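Side-chain contacts in shikimate kinase (Aquifex aeolicus, PDB 2PT5), which probably phosphorylates the 3-hydroxyl group of shikimate using ATP, with magnesium as cofactor, the fifth of seven steps to chorismate: residues 142-147 against 155-160; 13-18 against 148-153; 33-38 against 53-58. One frame throughout, in Å; residues are numbered along the deposited sequence.

Contact 1 of 3, residues 142-147 against 155-160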
ATOM      1  N   ILE A 142       4.374   4.767 -11.259  1.00 39.00           N
ATOM      2  CA  ILE A 142       3.826   3.725 -12.123  1.00 40.60           C
ATOM      3  C   ILE A 142       2.447   3.273 -11.650  1.00 39.41           C
ATOM      4  O   ILE A 142       2.208   3.111 -10.450  1.00 37.44           O
ATOM      5  CB  ILE A 142       4.759   2.491 -12.157  1.00 40.02           C
ATOM      6  CG1 ILE A 142       6.189   2.924 -12.494  1.00 39.69           C
ATOM      7  CG2 ILE A 142       4.267   1.491 -13.191  1.00 35.23           C
ATOM      8  CD1 ILE A 142       7.211   1.797 -12.378  1.00 38.33           C
ATOM      9  N   LYS A 143       1.547   3.064 -12.606  1.00 37.21           N
ATOM     10  CA  LYS A 143       0.187   2.629 -12.309  1.00 40.42           C
ATOM     11  C   LYS A 143      -0.122   1.381 -13.124  1.00 38.11           C
ATOM     12  O   LYS A 143       0.016   1.390 -14.334  1.00 41.59           O
ATOM     13  CB  LYS A 143      -0.810   3.740 -12.666  1.00 40.56           C
ATOM     14  CG  LYS A 143      -2.277   3.332 -12.554  1.00 47.98           C
ATOM     15  CD  LYS A 143      -3.206   4.432 -13.075  1.00 51.23           C
ATOM     16  CE  LYS A 143      -4.674   4.066 -12.906  1.00 51.91           C
ATOM     17  NZ  LYS A 143      -5.069   2.832 -13.652  1.00 59.59           N
ATOM     18  N   VAL A 144      -0.536   0.309 -12.457  1.00 38.91           N
ATOM     19  CA  VAL A 144      -0.858  -0.939 -13.139  1.00 37.39           C
ATOM     20  C   VAL A 144      -2.250  -1.439 -12.755  1.00 38.66           C
ATOM     21  O   VAL A 144      -2.753  -1.123 -11.676  1.00 37.81           O
ATOM     22  CB  VAL A 144       0.183  -2.039 -12.803  1.00 32.65           C
ATOM     23  CG1 VAL A 144       1.578  -1.586 -13.219  1.00 32.84           C
ATOM     24  CG2 VAL A 144       0.155  -2.340 -11.316  1.00 33.55           C
ATOM     25  N   LYS A 145      -2.854  -2.221 -13.645  1.00 41.04           N
ATOM     26  CA  LYS A 145      -4.185  -2.788 -13.445  1.00 45.54           C
ATOM     27  C   LYS A 145      -4.113  -3.904 -12.401  1.00 43.67           C
ATOM     28  O   LYS A 145      -3.521  -4.950 -12.651  1.00 41.25           O
ATOM     29  CB  LYS A 145      -4.692  -3.363 -14.768  1.00 56.58           C
ATOM     30  CG  LYS A 145      -6.195  -3.320 -14.957  1.00 70.76           C
ATOM     31  CD  LYS A 145      -6.604  -2.077 -15.736  1.00 82.00           C
ATOM     32  CE  LYS A 145      -8.062  -2.156 -16.173  1.00 88.87           C
ATOM     33  NZ  LYS A 145      -8.322  -3.350 -17.029  1.00 91.63           N
ATOM     34  N   GLY A 146      -4.723  -3.683 -11.241  1.00 42.84           N
ATOM     35  CA  GLY A 146      -4.680  -4.679 -10.183  1.00 43.40           C
ATOM     36  C   GLY A 146      -5.873  -5.609 -10.109  1.00 44.71           C
ATOM     37  O   GLY A 146      -6.035  -6.353  -9.140  1.00 42.42           O
ATOM     38  N   GLU A 147      -6.723  -5.556 -11.128  1.00 47.26           N
ATOM     39  CA  GLU A 147      -7.895  -6.412 -11.173  1.00 50.63           C
ATOM     40  C   GLU A 147      -7.449  -7.806 -11.595  1.00 49.36           C
ATOM     41  O   GLU A 147      -8.094  -8.800 -11.271  1.00 53.03           O
ATOM     42  CB  GLU A 147      -8.932  -5.848 -12.160  1.00 50.28           C
ATOM     43  CG  GLU A 147     -10.078  -6.808 -12.474  1.00 56.96           C
ATOM     44  CD  GLU A 147     -11.346  -6.102 -12.919  1.00 60.28           C
ATOM     45  OE1 GLU A 147     -11.247  -5.021 -13.542  1.00 61.89           O
ATOM     46  OE2 GLU A 147     -12.443  -6.637 -12.653  1.00 57.35           O
ATOM     47  N   LYS A 155       4.170  -9.133 -13.813  1.00 31.66           N
ATOM     48  CA  LYS A 155       4.728  -8.997 -15.157  1.00 38.36           C
ATOM     49  C   LYS A 155       4.569  -7.556 -15.623  1.00 37.92           C
ATOM     50  O   LYS A 155       5.443  -7.013 -16.300  1.00 36.54           O
ATOM     51  CB  LYS A 155       4.013  -9.923 -16.142  1.00 35.38           C
ATOM     52  CG  LYS A 155       4.298 -11.395 -15.933  1.00 45.24           C
ATOM     53  CD  LYS A 155       3.492 -12.236 -16.903  1.00 52.15           C
ATOM     54  CE  LYS A 155       3.742 -13.715 -16.702  1.00 59.84           C
ATOM     55  NZ  LYS A 155       2.864 -14.520 -17.598  1.00 65.15           N
ATOM     56  N   GLU A 156       3.442  -6.949 -15.264  1.00 38.34           N
ATOM     57  CA  GLU A 156       3.167  -5.563 -15.623  1.00 37.30           C
ATOM     58  C   GLU A 156       4.216  -4.660 -14.988  1.00 32.76           C
ATOM     59  O   GLU A 156       4.809  -3.805 -15.649  1.00 31.47           O
ATOM     60  CB  GLU A 156       1.778  -5.146 -15.123  1.00 47.02           C
ATOM     61  CG  GLU A 156       0.600  -5.677 -15.934  1.00 55.57           C
ATOM     62  CD  GLU A 156      -0.745  -5.392 -15.267  1.00 65.63           C
ATOM     63  OE1 GLU A 156      -1.003  -4.225 -14.900  1.00 69.53           O
ATOM     64  OE2 GLU A 156      -1.549  -6.337 -15.108  1.00 68.75           O
ATOM     65  N   ILE A 157       4.448  -4.854 -13.695  1.00 27.24           N
ATOM     66  CA  ILE A 157       5.420  -4.035 -12.986  1.00 32.32           C
ATOM     67  C   ILE A 157       6.834  -4.233 -13.523  1.00 32.46           C
ATOM     68  O   ILE A 157       7.541  -3.263 -13.788  1.00 31.97           O
ATOM     69  CB  ILE A 157       5.387  -4.326 -11.475  1.00 31.82           C
ATOM     70  CG1 ILE A 157       4.016  -3.935 -10.910  1.00 26.96           C
ATOM     71  CG2 ILE A 157       6.487  -3.538 -10.764  1.00 33.39           C
ATOM     72  CD1 ILE A 157       3.785  -4.431  -9.509  1.00 35.24           C
ATOM     73  N   LEU A 158       7.246  -5.489 -13.681  1.00 34.18           N
ATOM     74  CA  LEU A 158       8.577  -5.773 -14.202  1.00 32.69           C
ATOM     75  C   LEU A 158       8.770  -5.058 -15.536  1.00 37.06           C
ATOM     76  O   LEU A 158       9.744  -4.326 -15.716  1.00 38.26           O
ATOM     77  CB  LEU A 158       8.769  -7.287 -14.369  1.00 28.56           C
ATOM     78  CG  LEU A 158       8.826  -8.036 -13.032  1.00 25.08           C
ATOM     79  CD1 LEU A 158       8.883  -9.534 -13.265  1.00 31.01           C
ATOM     80  CD2 LEU A 158      10.054  -7.566 -12.257  1.00 26.20           C
ATOM     81  N   LEU A 159       7.835  -5.253 -16.464  1.00 35.26           N
ATOM     82  CA  LEU A 159       7.939  -4.606 -17.770  1.00 41.21           C
ATOM     83  C   LEU A 159       8.052  -3.090 -17.649  1.00 42.81           C
ATOM     84  O   LEU A 159       8.772  -2.453 -18.419  1.00 46.25           O
ATOM     85  CB  LEU A 159       6.743  -4.978 -18.657  1.00 43.08           C
ATOM     86  CG  LEU A 159       6.805  -6.396 -19.246  1.00 44.23           C
ATOM     87  CD1 LEU A 159       5.546  -6.684 -20.058  1.00 45.21           C
ATOM     88  CD2 LEU A 159       8.043  -6.528 -20.124  1.00 43.67           C
ATOM     89  N   SER A 160       7.350  -2.512 -16.681  1.00 41.91           N
ATOM     90  CA  SER A 160       7.411  -1.074 -16.482  1.00 40.59           C
ATOM     91  C   SER A 160       8.762  -0.701 -15.893  1.00 40.40           C
ATOM     92  O   SER A 160       9.375   0.272 -16.316  1.00 40.81           O
ATOM     93  CB  SER A 160       6.293  -0.602 -15.547  1.00 43.04           C
ATOM     94  OG  SER A 160       5.021  -0.864 -16.110  1.00 47.96           O
TER
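S160 grips the carbonyl oxygen of E156 twice, and both residues also pack on strand 142-145. S160 OG donates to E156 O at 3.0 Å, and the backbone N of S160 reaches the same oxygen from the opposite face of the carbonyl plane. Because OG lies beside its own backbone N (chi1 -63°), the hydroxyl folds back onto the preceding turn of the helix and is satisfied locally. Both CB and OG of S160 border I142 CG2, with CB at 3.7 Å; the methylene also borders the CD1 end of I142. One helical turn earlier, E156 runs out with an extended chain, passes V144 at a slant and brings OE1 to within 3.0 Å of K145 N. With an N-H...O angle of only 127° this is a weak bond, the sole polar link between the segments. The same OE1 sits 3.3 Å from V144 CB, so one carboxylate oxygen touches both peptide and side chain. E156 OE2 lies 3.4 Å from K145 O, an acceptor-acceptor approach that probably costs some energy and may be offset by the weak, long ion pair of OE2 with K148. Deeper in, I157 CG1 meets V144 CG1 at 4.1 Å, the side chains crossing at about a right angle; I157 continues inward to V97 of strand 95-100. The axes of strand 142-145 and of the helical segment 155-160 run roughly antiparallel, at 151°, and come within 8.7 Å. A helix returning against the edge strand that leads into it forms the closing beta-alpha unit of this parallel sheet, whose 2-3-1-4-5 strand order is that of the P-loop kinase fold.

Contact 2 of 3, residues 13-18 against 148-153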
ATOM      1  N   LYS A  13      -1.497  -5.668  -2.692  1.00 43.11           N
ATOM      2  CA  LYS A  13      -0.169  -5.103  -2.475  1.00 43.46           C
ATOM      3  C   LYS A  13       0.786  -6.100  -1.821  1.00 43.01           C
ATOM      4  O   LYS A  13       1.912  -6.296  -2.283  1.00 44.14           O
ATOM      5  CB  LYS A  13      -0.260  -3.854  -1.596  1.00 38.52           C
ATOM      6  CG  LYS A  13      -0.925  -2.665  -2.251  1.00 37.69           C
ATOM      7  CD  LYS A  13      -1.173  -1.569  -1.239  1.00 37.99           C
ATOM      8  CE  LYS A  13      -2.126  -2.052  -0.137  1.00 35.96           C
ATOM      9  NZ  LYS A  13      -2.403  -0.987   0.857  1.00 43.24           N
ATOM     10  N   SER A  14       0.333  -6.722  -0.743  1.00 47.58           N
ATOM     11  CA  SER A  14       1.146  -7.690  -0.014  1.00 51.60           C
ATOM     12  C   SER A  14       1.561  -8.894  -0.875  1.00 52.69           C
ATOM     13  O   SER A  14       2.736  -9.261  -0.909  1.00 52.97           O
ATOM     14  CB  SER A  14       0.384  -8.174   1.225  1.00 50.63           C
ATOM     15  OG  SER A  14       1.206  -8.988   2.043  1.00 63.33           O
ATOM     16  N   THR A  15       0.604  -9.498  -1.573  1.00 45.45           N
ATOM     17  CA  THR A  15       0.892 -10.657  -2.413  1.00 41.72           C
ATOM     18  C   THR A  15       1.801 -10.317  -3.601  1.00 39.74           C
ATOM     19  O   THR A  15       2.803 -10.992  -3.848  1.00 35.59           O
ATOM     20  CB  THR A  15      -0.416 -11.295  -2.917  1.00 46.79           C
ATOM     21  OG1 THR A  15      -0.122 -12.270  -3.925  1.00 55.34           O
ATOM     22  CG2 THR A  15      -1.338 -10.240  -3.484  1.00 52.36           C
ATOM     23  N   VAL A  16       1.452  -9.269  -4.336  1.00 35.39           N
ATOM     24  CA  VAL A  16       2.259  -8.837  -5.465  1.00 31.53           C
ATOM     25  C   VAL A  16       3.659  -8.446  -4.979  1.00 33.51           C
ATOM     26  O   VAL A  16       4.656  -8.712  -5.649  1.00 31.49           O
ATOM     27  CB  VAL A  16       1.591  -7.639  -6.174  1.00 32.57           C
ATOM     28  CG1 VAL A  16       2.577  -6.963  -7.121  1.00 25.94           C
ATOM     29  CG2 VAL A  16       0.349  -8.129  -6.939  1.00 29.11           C
ATOM     30  N   GLY A  17       3.723  -7.821  -3.806  1.00 26.49           N
ATOM     31  CA  GLY A  17       5.000  -7.411  -3.248  1.00 28.03           C
ATOM     32  C   GLY A  17       5.945  -8.578  -3.017  1.00 29.32           C
ATOM     33  O   GLY A  17       7.128  -8.502  -3.345  1.00 30.38           O
ATOM     34  N   SER A  18       5.428  -9.657  -2.448  1.00 25.54           N
ATOM     35  CA  SER A  18       6.236 -10.847  -2.199  1.00 33.43           C
ATOM     36  C   SER A  18       6.739 -11.450  -3.512  1.00 33.72           C
ATOM     37  O   SER A  18       7.929 -11.743  -3.650  1.00 34.13           O
ATOM     38  CB  SER A  18       5.421 -11.899  -1.437  1.00 36.08           C
ATOM     39  OG  SER A  18       6.155 -13.111  -1.303  1.00 35.12           O
ATOM     40  N   LYS A 148      -6.321  -7.864 -12.292  1.00 45.86           N
ATOM     41  CA  LYS A 148      -5.753  -9.117 -12.782  1.00 46.18           C
ATOM     42  C   LYS A 148      -5.093  -9.966 -11.691  1.00 43.26           C
ATOM     43  O   LYS A 148      -4.812  -9.485 -10.592  1.00 39.93           O
ATOM     44  CB  LYS A 148      -4.743  -8.799 -13.888  1.00 43.55           C
ATOM     45  CG  LYS A 148      -5.395  -8.106 -15.077  1.00 53.18           C
ATOM     46  CD  LYS A 148      -4.400  -7.389 -15.971  1.00 54.98           C
ATOM     47  CE  LYS A 148      -5.129  -6.629 -17.073  1.00 58.43           C
ATOM     48  NZ  LYS A 148      -4.213  -5.799 -17.903  1.00 59.95           N
ATOM     49  N   PRO A 149      -4.854 -11.254 -11.980  1.00 43.30           N
ATOM     50  CA  PRO A 149      -4.219 -12.140 -10.996  1.00 44.03           C
ATOM     51  C   PRO A 149      -2.853 -11.564 -10.607  1.00 40.41           C
ATOM     52  O   PRO A 149      -2.186 -10.909 -11.413  1.00 31.92           O
ATOM     53  CB  PRO A 149      -4.100 -13.465 -11.754  1.00 47.44           C
ATOM     54  CG  PRO A 149      -5.279 -13.425 -12.672  1.00 50.24           C
ATOM     55  CD  PRO A 149      -5.218 -12.004 -13.192  1.00 51.53           C
ATOM     56  N   PRO A 150      -2.422 -11.802  -9.367  1.00 37.57           N
ATOM     57  CA  PRO A 150      -1.137 -11.295  -8.875  1.00 40.56           C
ATOM     58  C   PRO A 150       0.063 -11.482  -9.810  1.00 40.61           C
ATOM     59  O   PRO A 150       0.852 -10.555  -9.997  1.00 36.88           O
ATOM     60  CB  PRO A 150      -0.970 -12.033  -7.553  1.00 39.06           C
ATOM     61  CG  PRO A 150      -2.391 -12.150  -7.077  1.00 45.20           C
ATOM     62  CD  PRO A 150      -3.104 -12.597  -8.334  1.00 38.28           C
ATOM     63  N   GLU A 151       0.196 -12.666 -10.402  1.00 44.73           N
ATOM     64  CA  GLU A 151       1.322 -12.934 -11.294  1.00 45.97           C
ATOM     65  C   GLU A 151       1.303 -12.050 -12.528  1.00 46.57           C
ATOM     66  O   GLU A 151       2.356 -11.681 -13.046  1.00 42.24           O
ATOM     67  CB  GLU A 151       1.353 -14.409 -11.718  1.00 55.58           C
ATOM     68  CG  GLU A 151       0.049 -14.945 -12.298  1.00 66.74           C
ATOM     69  CD  GLU A 151      -0.957 -15.331 -11.225  1.00 72.71           C
ATOM     70  OE1 GLU A 151      -2.031 -15.871 -11.579  1.00 74.42           O
ATOM     71  OE2 GLU A 151      -0.672 -15.096 -10.029  1.00 72.82           O
ATOM     72  N   GLU A 152       0.109 -11.712 -13.002  1.00 42.30           N
ATOM     73  CA  GLU A 152      -0.011 -10.856 -14.173  1.00 44.55           C
ATOM     74  C   GLU A 152       0.371  -9.422 -13.833  1.00 38.93           C
ATOM     75  O   GLU A 152       0.952  -8.716 -14.652  1.00 34.19           O
ATOM     76  CB  GLU A 152      -1.436 -10.911 -14.727  1.00 49.69           C
ATOM     77  CG  GLU A 152      -1.713 -12.191 -15.478  1.00 61.36           C
ATOM     78  CD  GLU A 152      -0.628 -12.484 -16.496  1.00 67.81           C
ATOM     79  OE1 GLU A 152      -0.357 -11.601 -17.341  1.00 71.17           O
ATOM     80  OE2 GLU A 152      -0.044 -13.589 -16.445  1.00 71.13           O
ATOM     81  N   VAL A 153       0.042  -8.998 -12.619  1.00 36.10           N
ATOM     82  CA  VAL A 153       0.377  -7.649 -12.179  1.00 36.03           C
ATOM     83  C   VAL A 153       1.894  -7.534 -12.037  1.00 35.29           C
ATOM     84  O   VAL A 153       2.471  -6.492 -12.332  1.00 38.82           O
ATOM     85  CB  VAL A 153      -0.299  -7.322 -10.829  1.00 37.13           C
ATOM     86  CG1 VAL A 153       0.120  -5.937 -10.351  1.00 31.55           C
ATOM     87  CG2 VAL A 153      -1.815  -7.419 -10.978  1.00 34.97           C
TER
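Rotation about the first side-chain bond sets the contact of T15 and V16 with P150 and V153. T15 has OG1 opposite its backbone N (chi1 170°), which directs the hydroxyl at the proline ring, while in V16 the CG1 methyl takes that place (chi1 166°) and CG2, lying beside the backbone N, enters the angle between P150 and V153. T15 OG1 comes no closer than 3.7 Å to P150 CB and also borders CG, so this is packing of a polar atom against ring methylenes, with the two side chains slanted to one another. V16 CG2 carries most of the remainder. It is 3.9 Å from P150 O and 4.0 Å from V153 CB, and also touches CA of the proline, meeting backbone as much as side chain. V153 crosses V16 at about a right angle and presents CB and CG1, with CG1 lying near both methyls of V16. No hydrogen bond joins the segments. The backbones approach to 5.4 Å between V16 CA and P150 CA. P149 is the N-cap and its carbonyl oxygen accepts from V153 N at 3.2 Å, while P150, which has no N-H to offer, opens the first turn. T15 and its neighbours K13 and S14 are predicted ATP-binding residues of the P-loop (Walker A) region, and K13 NZ is hydrogen-bonded to the carbonyl oxygens of G7 and T76. V16 also packs on V154 and I157, further along helix 150-162, so helix 13-24, the first of the chain, packs against the last, which follows edge strand 142-145 of the parallel sheet.

Contact 3 of 3, residues 33-38 against 53-58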
ATOM      1  N   GLU A  33       2.207  -4.658   8.807  1.00 33.34           N
ATOM      2  CA  GLU A  33       2.656  -5.869   9.497  1.00 35.72           C
ATOM      3  C   GLU A  33       3.850  -5.549  10.403  1.00 37.80           C
ATOM      4  O   GLU A  33       3.980  -6.108  11.491  1.00 40.48           O
ATOM      5  CB  GLU A  33       3.016  -6.963   8.478  1.00 36.30           C
ATOM      6  CG  GLU A  33       4.481  -7.355   8.442  1.00 51.71           C
ATOM      7  CD  GLU A  33       4.893  -7.995   7.121  1.00 54.40           C
ATOM      8  OE1 GLU A  33       4.157  -8.884   6.629  1.00 46.26           O
ATOM      9  OE2 GLU A  33       5.961  -7.604   6.585  1.00 54.75           O
ATOM     10  N   GLU A  34       4.714  -4.638   9.963  1.00 35.15           N
ATOM     11  CA  GLU A  34       5.875  -4.264  10.770  1.00 34.10           C
ATOM     12  C   GLU A  34       5.439  -3.395  11.947  1.00 36.77           C
ATOM     13  O   GLU A  34       5.962  -3.520  13.053  1.00 36.26           O
ATOM     14  CB  GLU A  34       6.900  -3.511   9.915  1.00 32.24           C
ATOM     15  CG  GLU A  34       7.518  -4.375   8.836  1.00 34.40           C
ATOM     16  CD  GLU A  34       8.032  -5.693   9.390  1.00 39.01           C
ATOM     17  OE1 GLU A  34       8.891  -5.668  10.291  1.00 38.12           O
ATOM     18  OE2 GLU A  34       7.572  -6.758   8.932  1.00 44.89           O
ATOM     19  N   VAL A  35       4.468  -2.521  11.709  1.00 36.53           N
ATOM     20  CA  VAL A  35       3.970  -1.651  12.764  1.00 42.12           C
ATOM     21  C   VAL A  35       3.401  -2.492  13.900  1.00 44.18           C
ATOM     22  O   VAL A  35       3.688  -2.246  15.070  1.00 43.52           O
ATOM     23  CB  VAL A  35       2.875  -0.707  12.239  1.00 42.30           C
ATOM     24  CG1 VAL A  35       2.181  -0.010  13.412  1.00 44.89           C
ATOM     25  CG2 VAL A  35       3.494   0.321  11.290  1.00 38.84           C
ATOM     26  N   GLN A  36       2.597  -3.488  13.543  1.00 46.76           N
ATOM     27  CA  GLN A  36       1.993  -4.367  14.529  1.00 48.61           C
ATOM     28  C   GLN A  36       3.049  -5.165  15.285  1.00 48.87           C
ATOM     29  O   GLN A  36       3.043  -5.183  16.514  1.00 46.89           O
ATOM     30  CB  GLN A  36       0.999  -5.310  13.851  1.00 49.82           C
ATOM     31  CG  GLN A  36      -0.245  -4.593  13.352  1.00 60.49           C
ATOM     32  CD  GLN A  36      -1.208  -5.504  12.614  1.00 61.55           C
ATOM     33  OE1 GLN A  36      -0.925  -5.964  11.506  1.00 60.72           O
ATOM     34  NE2 GLN A  36      -2.356  -5.769  13.228  1.00 65.40           N
ATOM     35  N   LYS A  37       3.956  -5.813  14.556  1.00 45.29           N
ATOM     36  CA  LYS A  37       5.008  -6.600  15.190  1.00 46.45           C
ATOM     37  C   LYS A  37       5.857  -5.754  16.143  1.00 49.33           C
ATOM     38  O   LYS A  37       6.262  -6.229  17.207  1.00 49.65           O
ATOM     39  CB  LYS A  37       5.887  -7.262  14.128  1.00 47.12           C
ATOM     40  CG  LYS A  37       5.112  -8.212  13.217  1.00 49.79           C
ATOM     41  CD  LYS A  37       6.026  -9.128  12.397  1.00 50.94           C
ATOM     42  CE  LYS A  37       6.993  -8.354  11.514  1.00 51.72           C
ATOM     43  NZ  LYS A  37       7.868  -9.272  10.730  1.00 53.58           N
ATOM     44  N   ARG A  38       6.111  -4.501  15.778  1.00 51.05           N
ATOM     45  CA  ARG A  38       6.894  -3.617  16.639  1.00 53.01           C
ATOM     46  C   ARG A  38       6.149  -3.256  17.925  1.00 59.10           C
ATOM     47  O   ARG A  38       6.721  -3.313  19.014  1.00 61.15           O
ATOM     48  CB  ARG A  38       7.269  -2.327  15.909  1.00 47.19           C
ATOM     49  CG  ARG A  38       7.982  -1.329  16.810  1.00 49.62           C
ATOM     50  CD  ARG A  38       8.430  -0.087  16.067  1.00 47.65           C
ATOM     51  NE  ARG A  38       9.363  -0.399  14.988  1.00 48.80           N
ATOM     52  CZ  ARG A  38       9.970   0.521  14.242  1.00 53.60           C
ATOM     53  NH1 ARG A  38       9.740   1.810  14.468  1.00 50.76           N
ATOM     54  NH2 ARG A  38      10.802   0.156  13.269  1.00 46.89           N
ATOM     55  N   ALA A  53      -3.402   9.272  15.921  1.00 76.81           N
ATOM     56  CA  ALA A  53      -2.319  10.167  15.537  1.00 73.32           C
ATOM     57  C   ALA A  53      -1.011   9.423  15.789  1.00 71.13           C
ATOM     58  O   ALA A  53      -0.067   9.505  15.003  1.00 71.22           O
ATOM     59  CB  ALA A  53      -2.373  11.438  16.370  1.00 72.70           C
ATOM     60  N   TYR A  54      -0.975   8.686  16.895  1.00 67.09           N
ATOM     61  CA  TYR A  54       0.197   7.912  17.274  1.00 66.22           C
ATOM     62  C   TYR A  54       0.460   6.794  16.267  1.00 64.93           C
ATOM     63  O   TYR A  54       1.607   6.398  16.055  1.00 64.09           O
ATOM     64  CB  TYR A  54      -0.002   7.337  18.679  1.00 66.12           C
ATOM     65  CG  TYR A  54       1.048   6.340  19.120  1.00 65.00           C
ATOM     66  CD1 TYR A  54       0.939   4.992  18.779  1.00 64.34           C
ATOM     67  CD2 TYR A  54       2.136   6.741  19.898  1.00 61.27           C
ATOM     68  CE1 TYR A  54       1.884   4.063  19.208  1.00 65.39           C
ATOM     69  CE2 TYR A  54       3.087   5.820  20.331  1.00 62.88           C
ATOM     70  CZ  TYR A  54       2.952   4.481  19.983  1.00 64.11           C
ATOM     71  OH  TYR A  54       3.864   3.550  20.422  1.00 59.80           O
ATOM     72  N   PHE A  55      -0.607   6.292  15.647  1.00 62.19           N
ATOM     73  CA  PHE A  55      -0.486   5.229  14.655  1.00 58.62           C
ATOM     74  C   PHE A  55      -0.101   5.805  13.293  1.00 56.95           C
ATOM     75  O   PHE A  55       0.742   5.242  12.587  1.00 54.54           O
ATOM     76  CB  PHE A  55      -1.803   4.445  14.548  1.00 57.49           C
ATOM     77  CG  PHE A  55      -1.864   3.517  13.365  1.00 54.20           C
ATOM     78  CD1 PHE A  55      -2.376   3.955  12.147  1.00 53.99           C
ATOM     79  CD2 PHE A  55      -1.378   2.216  13.458  1.00 54.42           C
ATOM     80  CE1 PHE A  55      -2.405   3.109  11.032  1.00 52.79           C
ATOM     81  CE2 PHE A  55      -1.399   1.362  12.353  1.00 54.19           C
ATOM     82  CZ  PHE A  55      -1.915   1.812  11.136  1.00 52.58           C
ATOM     83  N   ARG A  56      -0.724   6.920  12.926  1.00 51.60           N
ATOM     84  CA  ARG A  56      -0.437   7.570  11.656  1.00 54.53           C
ATOM     85  C   ARG A  56       1.007   8.050  11.618  1.00 57.57           C
ATOM     86  O   ARG A  56       1.626   8.103  10.555  1.00 59.68           O
ATOM     87  CB  ARG A  56      -1.369   8.762  11.443  1.00 60.03           C
ATOM     88  CG  ARG A  56      -2.795   8.404  11.042  1.00 66.88           C
ATOM     89  CD  ARG A  56      -3.650   9.666  10.945  1.00 75.78           C
ATOM     90  NE  ARG A  56      -4.895   9.452  10.212  1.00 83.51           N
ATOM     91  CZ  ARG A  56      -5.812  10.394  10.006  1.00 85.72           C
ATOM     92  NH1 ARG A  56      -5.625  11.617  10.481  1.00 88.28           N
ATOM     93  NH2 ARG A  56      -6.910  10.115   9.317  1.00 87.80           N
ATOM     94  N   LYS A  57       1.544   8.412  12.779  1.00 57.49           N
ATOM     95  CA  LYS A  57       2.920   8.883  12.846  1.00 56.36           C
ATOM     96  C   LYS A  57       3.854   7.686  12.937  1.00 52.60           C
ATOM     97  O   LYS A  57       4.969   7.716  12.429  1.00 53.98           O
ATOM     98  CB  LYS A  57       3.110   9.813  14.054  1.00 59.41           C
ATOM     99  CG  LYS A  57       4.459  10.531  14.081  1.00 64.82           C
ATOM    100  CD  LYS A  57       4.480  11.678  15.096  1.00 68.79           C
ATOM    101  CE  LYS A  57       3.718  12.904  14.602  1.00 68.72           C
ATOM    102  NZ  LYS A  57       4.398  13.582  13.461  1.00 70.83           N
ATOM    103  N   LEU A  58       3.378   6.620  13.568  1.00 51.26           N
ATOM    104  CA  LEU A  58       4.163   5.405  13.727  1.00 48.19           C
ATOM    105  C   LEU A  58       4.447   4.736  12.376  1.00 49.22           C
ATOM    106  O   LEU A  58       5.591   4.370  12.077  1.00 46.19           O
ATOM    107  CB  LEU A  58       3.417   4.418  14.629  1.00 54.54           C
ATOM    108  CG  LEU A  58       4.226   3.430  15.475  1.00 58.34           C
ATOM    109  CD1 LEU A  58       3.295   2.326  15.946  1.00 59.73           C
ATOM    110  CD2 LEU A  58       5.379   2.840  14.679  1.00 61.46           C
TER
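Apolar packing dominates this contact, and V35 is its hub. The CG1 methyl of V35, set opposite its backbone N (chi1 169°), meets L58 CD1 at 3.6 Å and F55 CE2 at 4.0 Å. V35 and L58 slide past one another in opposite directions, whereas F55 crosses V35 at about a right angle and the methyl approaches its ring obliquely. The F55 ring also meets that of F47, their planes about 25° apart, and I43 and I46 of helix 43-49 also pack against F55. Of the polar residues, R38 takes part at the margin. It lays its CD 4.4 Å from L58 CD2, a loose touch by the aliphatic part of the chain, while its NH1 forms a salt bridge with E61, about one turn beyond L58. The axes of segments 33-38 and 53-58 cross at 119° and come no nearer than 11.2 Å, a spacing bridged by side chains. F55 also touches D32, and R56 follows it; both D32 and R56 are predicted shikimate ligands, in keeping with the helical shikimate-binding region of this family. No hydrogen bond passes between the two segments, so their fit rests on the shape of hydrocarbon groups, and the charge of R38 is paired at the border, with E61.

Contacts 1 and 2 are neighbours, their centres 9 Å apart, and share helix 150-162: its first turn meets helix 13-24 and its later turns meet edge strand 142-145. I157 and V153 join the two, packing on V16 and V144 respectively. Contact 3 lies on the other side of the chain's centre, 24 Å from contact 2 and 28 Å from contact 1 between centres, though its nearest atoms come within about 5 Å of contact 2. Along the chain its segments fall between the two halves of contact 2, while contact 1 comes later and interleaves with contact 2. Helix 150-162 thus packs on the P-loop helix, whereas contact 3 lies within the helical region thought to receive shikimate.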